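Local coordinates for protein aldose 1-epimerase (Escherichia coli, PDB 3NRE) that probably interconverts the alpha and beta anomers of an aldose sugar, at residues Asn61-Val64 against Glu69-Leu72; Gly166-Arg171 against His258-His263. All blocks are in the same frame, centred on the assembly; numbering follows the deposited sequence.

Contact 1 of 2, residues Asn61-Val64 against Glu69-Leu72; sequences NRFV and EYQL
Arg62 reaches across the face of a two-stranded antiparallel hairpin that also carries Val64 and Gln71 to grip Glu69, two residues diagonally over. Followed outward, its CB lies 3.4 Å from OE2 of Glu69 and also touches CG of Gln71. CG, set between the backbone N and the carbonyl carbon (chi1 47°), and CD then bend round the same carboxylate oxygen. NE donates to Glu69 OE2 (3.0 Å), and NH2 donates to Glu69 OE1 on its syn lone pair (2.9 Å). This side-on, two-pronged salt bridge keeps guanidinium and carboxylate nearly coplanar, 16° apart, and both bonds are almost straight. Val64 CG2 rests against OE1 on the same face.

The other face carries Phe63 and Tyr70, a hydrogen-bonded pair with both backbone bonds made. Tyr70 CB sits over one face of the Phe63 ring, 3.9 Å from its centroid, while the two rings lie near parallel but slid apart with little overlap. Leu72 N closes the pairing on Asn61 O (2.8 Å).

The hairpin of strands 62-65 and 68-71 stands at the surface: Asn61 ND2 donates to Ala80 O and its OD1 accepts from Tyr82 N, His264 NE2 bonds to Arg62 O, and Tyr70 and Leu72 pack on Val112.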
loop_
_atom_site.group_PDB
_atom_site.type_symbol
_atom_site.label_atom_id
_atom_site.label_comp_id
_atom_site.label_asym_id
_atom_site.label_seq_id
_atom_site.Cartn_x
_atom_site.Cartn_y
_atom_site.Cartn_z
ATOM N N ASN A 61 -7.998 -17.611 -5.707
ATOM C CA ASN A 61 -6.657 -17.709 -6.321
ATOM C C ASN A 61 -6.766 -18.083 -7.799
ATOM O O ASN A 61 -5.977 -18.859 -8.320
ATOM C CB ASN A 61 -5.792 -18.735 -5.594
ATOM C CG ASN A 61 -5.214 -18.232 -4.301
ATOM O OD1 ASN A 61 -4.896 -17.042 -4.165
ATOM N ND2 ASN A 61 -5.023 -19.157 -3.352
ATOM N N ARG A 62 -7.768 -17.522 -8.458
ATOM C CA ARG A 62 -7.944 -17.710 -9.897
ATOM C C ARG A 62 -8.733 -16.580 -10.525
ATOM O O ARG A 62 -9.443 -15.822 -9.834
ATOM C CB ARG A 62 -8.556 -19.083 -10.216
ATOM C CG ARG A 62 -9.759 -19.513 -9.397
ATOM C CD ARG A 62 -10.996 -18.751 -9.688
ATOM N NE ARG A 62 -11.331 -18.689 -11.127
ATOM C CZ ARG A 62 -12.208 -17.832 -11.639
ATOM N NH1 ARG A 62 -12.942 -17.045 -10.841
ATOM N NH2 ARG A 62 -12.374 -17.774 -12.946
ATOM N N PHE A 63 -8.614 -16.457 -11.840
ATOM C CA PHE A 63 -9.339 -15.455 -12.584
ATOM C C PHE A 63 -9.285 -15.796 -14.068
ATOM O O PHE A 63 -8.451 -16.562 -14.490
ATOM C CB PHE A 63 -8.799 -14.021 -12.286
ATOM C CG PHE A 63 -7.405 -13.757 -12.773
ATOM C CD1 PHE A 63 -6.303 -14.029 -11.988
ATOM C CD2 PHE A 63 -7.199 -13.193 -14.043
ATOM C CE1 PHE A 63 -5.026 -13.773 -12.444
ATOM C CE2 PHE A 63 -5.909 -12.940 -14.496
ATOM C CZ PHE A 63 -4.830 -13.243 -13.699
ATOM N N VAL A 64 -10.228 -15.249 -14.803
ATOM C CA VAL A 64 -10.268 -15.390 -16.257
ATOM C C VAL A 64 -9.882 -14.049 -16.847
ATOM O O VAL A 64 -10.392 -13.012 -16.433
ATOM C CB VAL A 64 -11.652 -15.729 -16.767
ATOM C CG1 VAL A 64 -11.613 -15.792 -18.321
ATOM C CG2 VAL A 64 -12.136 -17.062 -16.226
ATOM N N GLU A 69 -8.000 -19.117 -18.235
ATOM C CA GLU A 69 -8.078 -19.310 -16.779
ATOM C C GLU A 69 -6.663 -19.296 -16.209
ATOM O O GLU A 69 -5.822 -20.066 -16.636
ATOM C CB GLU A 69 -8.808 -20.621 -16.432
ATOM C CG GLU A 69 -8.800 -21.061 -14.927
ATOM C CD GLU A 69 -9.900 -20.431 -14.049
ATOM O OE1 GLU A 69 -10.744 -19.638 -14.536
ATOM O OE2 GLU A 69 -9.911 -20.732 -12.830
ATOM N N TYR A 70 -6.404 -18.393 -15.259
ATOM C CA TYR A 70 -5.105 -18.271 -14.639
ATOM C C TYR A 70 -5.265 -18.671 -13.172
ATOM O O TYR A 70 -6.302 -18.363 -12.559
ATOM C CB TYR A 70 -4.612 -16.827 -14.708
ATOM C CG TYR A 70 -4.213 -16.394 -16.091
ATOM C CD1 TYR A 70 -2.968 -16.705 -16.585
ATOM C CD2 TYR A 70 -5.108 -15.716 -16.902
ATOM C CE1 TYR A 70 -2.604 -16.312 -17.859
ATOM C CE2 TYR A 70 -4.753 -15.319 -18.193
ATOM C CZ TYR A 70 -3.508 -15.622 -18.646
ATOM O OH TYR A 70 -3.124 -15.229 -19.915
ATOM N N GLN A 71 -4.252 -19.334 -12.615
ATOM C CA GLN A 71 -4.314 -19.781 -11.209
ATOM C C GLN A 71 -3.077 -19.359 -10.456
ATOM O O GLN A 71 -1.966 -19.440 -10.966
ATOM C CB GLN A 71 -4.569 -21.275 -11.106
ATOM C CG GLN A 71 -5.848 -21.608 -11.889
ATOM C CD GLN A 71 -6.426 -23.007 -11.678
ATOM O OE1 GLN A 71 -5.723 -23.933 -11.254
ATOM N NE2 GLN A 71 -7.724 -23.160 -11.994
ATOM N N LEU A 72 -3.300 -18.832 -9.261
ATOM C CA LEU A 72 -2.251 -18.300 -8.413
ATOM C C LEU A 72 -2.010 -19.246 -7.257
ATOM O O LEU A 72 -2.926 -19.985 -6.849
ATOM C CB LEU A 72 -2.705 -16.958 -7.800
ATOM C CG LEU A 72 -2.979 -15.784 -8.743
ATOM C CD1 LEU A 72 -3.933 -14.698 -8.178
ATOM C CD2 LEU A 72 -1.648 -15.138 -9.221
#

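Contact 2 of 2, residues Gly166-Arg171 against His258-His263; sequences GYWLER and HAPDDH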
loop_
_atom_site.group_PDB
_atom_site.type_symbol
_atom_site.label_atom_id
_atom_site.label_comp_id
_atom_site.label_asym_id
_atom_site.label_seq_id
_atom_site.Cartn_x
_atom_site.Cartn_y
_atom_site.Cartn_z
ATOM N N GLY A 166 -18.902 4.113 -0.066
ATOM C CA GLY A 166 -19.323 2.796 0.304
ATOM C C GLY A 166 -18.141 1.960 0.694
ATOM O O GLY A 166 -17.018 2.421 0.599
ATOM N N TYR A 167 -18.418 0.751 1.145
ATOM C CA TYR A 167 -17.345 -0.148 1.576
ATOM C C TYR A 167 -17.726 -1.596 1.372
ATOM O O TYR A 167 -18.876 -1.917 1.146
ATOM C CB TYR A 167 -16.984 0.100 3.040
ATOM C CG TYR A 167 -17.858 -0.564 4.079
ATOM C CD1 TYR A 167 -19.229 -0.361 4.098
ATOM C CD2 TYR A 167 -17.316 -1.370 5.053
ATOM C CE1 TYR A 167 -20.038 -0.954 5.066
ATOM C CE2 TYR A 167 -18.112 -1.982 6.007
ATOM C CZ TYR A 167 -19.455 -1.765 6.019
ATOM O OH TYR A 167 -20.234 -2.366 6.976
ATOM N N TRP A 168 -16.717 -2.457 1.402
ATOM C CA TRP A 168 -16.968 -3.908 1.391
ATOM C C TRP A 168 -16.888 -4.441 2.805
ATOM O O TRP A 168 -15.881 -4.229 3.510
ATOM C CB TRP A 168 -15.938 -4.634 0.526
ATOM C CG TRP A 168 -16.080 -4.331 -0.944
ATOM C CD1 TRP A 168 -16.900 -4.979 -1.819
ATOM C CD2 TRP A 168 -15.431 -3.310 -1.701
ATOM N NE1 TRP A 168 -16.771 -4.460 -3.069
ATOM C CE2 TRP A 168 -15.895 -3.418 -3.028
ATOM C CE3 TRP A 168 -14.520 -2.298 -1.392
ATOM C CZ2 TRP A 168 -15.469 -2.575 -4.044
ATOM C CZ3 TRP A 168 -14.091 -1.465 -2.392
ATOM C CH2 TRP A 168 -14.567 -1.598 -3.708
ATOM N N LEU A 169 -17.893 -5.182 3.199
ATOM C CA LEU A 169 -17.878 -5.845 4.464
ATOM C C LEU A 169 -16.726 -6.852 4.366
ATOM O O LEU A 169 -16.402 -7.353 3.271
ATOM C CB LEU A 169 -19.207 -6.577 4.707
ATOM C CG LEU A 169 -20.375 -5.740 5.233
ATOM C CD1 LEU A 169 -20.696 -4.590 4.313
ATOM C CD2 LEU A 169 -21.576 -6.661 5.385
ATOM N N GLU A 170 -16.135 -7.178 5.491
ATOM C CA GLU A 170 -15.147 -8.248 5.510
ATOM C C GLU A 170 -15.922 -9.577 5.657
ATOM O O GLU A 170 -16.875 -9.676 6.428
ATOM C CB GLU A 170 -14.171 -8.070 6.676
ATOM C CG GLU A 170 -13.014 -9.072 6.674
ATOM C CD GLU A 170 -12.114 -8.948 7.912
ATOM O OE1 GLU A 170 -12.505 -8.265 8.872
ATOM O OE2 GLU A 170 -11.067 -9.609 7.922
ATOM N N ARG A 171 -15.493 -10.594 4.912
ATOM C CA ARG A 171 -16.022 -11.907 5.066
ATOM C C ARG A 171 -14.919 -12.880 5.523
ATOM O O ARG A 171 -13.861 -12.454 6.014
ATOM C CB ARG A 171 -16.794 -12.350 3.791
ATOM C CG ARG A 171 -15.940 -12.461 2.527
ATOM C CD ARG A 171 -16.734 -12.980 1.330
ATOM N NE ARG A 171 -15.980 -12.918 0.081
ATOM C CZ ARG A 171 -15.783 -13.949 -0.739
ATOM N NH1 ARG A 171 -16.275 -15.126 -0.465
ATOM N NH2 ARG A 171 -15.071 -13.761 -1.840
ATOM N N HIS A 258 -6.955 0.180 -7.723
ATOM C CA HIS A 258 -8.083 -0.641 -8.122
ATOM C C HIS A 258 -8.821 -1.134 -6.913
ATOM O O HIS A 258 -8.327 -0.977 -5.812
ATOM C CB HIS A 258 -7.613 -1.806 -8.990
ATOM C CG HIS A 258 -6.749 -2.787 -8.260
ATOM N ND1 HIS A 258 -7.248 -3.930 -7.679
ATOM C CD2 HIS A 258 -5.412 -2.806 -8.051
ATOM C CE1 HIS A 258 -6.257 -4.589 -7.101
ATOM N NE2 HIS A 258 -5.133 -3.927 -7.295
ATOM N N ALA A 259 -9.999 -1.739 -7.148
ATOM C CA ALA A 259 -10.833 -2.306 -6.086
ATOM C C ALA A 259 -10.413 -3.747 -5.816
ATOM O O ALA A 259 -9.981 -4.428 -6.745
ATOM C CB ALA A 259 -12.283 -2.279 -6.471
ATOM N N PRO A 260 -10.619 -4.216 -4.569
ATOM C CA PRO A 260 -10.386 -5.627 -4.317
ATOM C C PRO A 260 -11.263 -6.493 -5.228
ATOM O O PRO A 260 -12.443 -6.164 -5.454
ATOM C CB PRO A 260 -10.788 -5.783 -2.866
ATOM C CG PRO A 260 -11.790 -4.674 -2.626
ATOM C CD PRO A 260 -11.310 -3.553 -3.457
ATOM N N ASP A 261 -10.677 -7.562 -5.776
ATOM C CA ASP A 261 -11.400 -8.532 -6.604
ATOM C C ASP A 261 -11.805 -7.931 -7.947
ATOM O O ASP A 261 -12.703 -8.426 -8.594
ATOM C CB ASP A 261 -12.632 -9.133 -5.884
ATOM C CG ASP A 261 -12.380 -10.529 -5.313
ATOM O OD1 ASP A 261 -11.221 -10.966 -5.346
ATOM O OD2 ASP A 261 -13.385 -11.188 -4.876
ATOM N N ASP A 262 -11.117 -6.859 -8.389
ATOM C CA ASP A 262 -11.399 -6.318 -9.713
ATOM C C ASP A 262 -11.077 -7.354 -10.785
ATOM O O ASP A 262 -11.617 -7.307 -11.878
ATOM C CB ASP A 262 -10.618 -5.035 -9.981
ATOM C CG ASP A 262 -11.425 -3.762 -9.723
ATOM O OD1 ASP A 262 -12.659 -3.799 -9.525
ATOM O OD2 ASP A 262 -10.787 -2.685 -9.814
ATOM N N HIS A 263 -10.222 -8.324 -10.472
ATOM C CA HIS A 263 -9.939 -9.388 -11.447
ATOM C C HIS A 263 -11.225 -10.149 -11.879
ATOM O O HIS A 263 -11.242 -10.797 -12.918
ATOM C CB HIS A 263 -8.967 -10.415 -10.877
ATOM C CG HIS A 263 -7.543 -9.995 -10.918
ATOM N ND1 HIS A 263 -6.989 -9.140 -9.997
ATOM C CD2 HIS A 263 -6.534 -10.361 -11.748
ATOM C CE1 HIS A 263 -5.708 -8.991 -10.252
ATOM N NE2 HIS A 263 -5.399 -9.730 -11.298
HETATM O O HOH W 1 -13.254 -11.350 -2.133
#
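Trp168 presents its indole to the Ala259-Pro260 corner of the 258-263 loop, and the apolar part of the contact rests on this one side chain. Pro260 lies over a face of the six-membered ring, its CG 3.9 Å from the centroid and 14° off the normal, a CH-pi contact; its CD approaches CZ3 at 3.6 Å. Ala259 CB meets the far end of the indole obliquely, 3.6 Å from CH2. The indole is turned toward the loop with CG anti to the carbonyl carbon (chi1 -68°). Replacing it with an alanine would probably leave Pro260 and Ala259 without the flat surface they pack on and open a gap between strand and loop.

The polar link is indirect. Arg171 NH2 and Asp261 OD2 are 4.3 Å apart, too far for a salt bridge, but a water accepts from Arg171 NH2 (3.0 Å) and lies within hydrogen-bonding distance of Asp261 OD2 (2.8 Å), bridging the two. Each side chain also has a partner elsewhere: Arg171 NE bonds to Ala176 O, and Asp261 OD2 to Ser59 OG.

Bonds within the loop hold its shape. Ala259 O accepts from His258 ND1 (2.9 Å) and Asp262 N on opposite faces of its carbonyl plane, and Ala259 N donates to Asp262 OD2 from above the carboxylate plane. Asp262 OD1 pairs with Arg265.

Ala259 to Asp262 form a type II beta turn within the loop that follows strand 250-256, leading into a 3-10 segment at Asp262 and packed against strand 166-170 within the all-beta galactose mutarotase-like fold.

How the contacts relate
Contacts 1 and 2 follow one another along the chain, their centres about 17 Å apart, and they meet through one aromatic pair: Phe63 CG of the hairpin lies 3.7 Å from His263 CD2 at the end of segment 258-263, the two rings packed edge-to-face. Ser59, just before the hairpin, and His264, the next residue after that segment, add polar ties to this packing. Contact 1 is a surface hairpin, its centre about 22 Å from the centre of the chain, whereas contact 2 is buried, its centre about 15 Å from it. A PEG molecule, probably from crystallisation, lies about 6 Å from the Tyr70 side chain of contact 1.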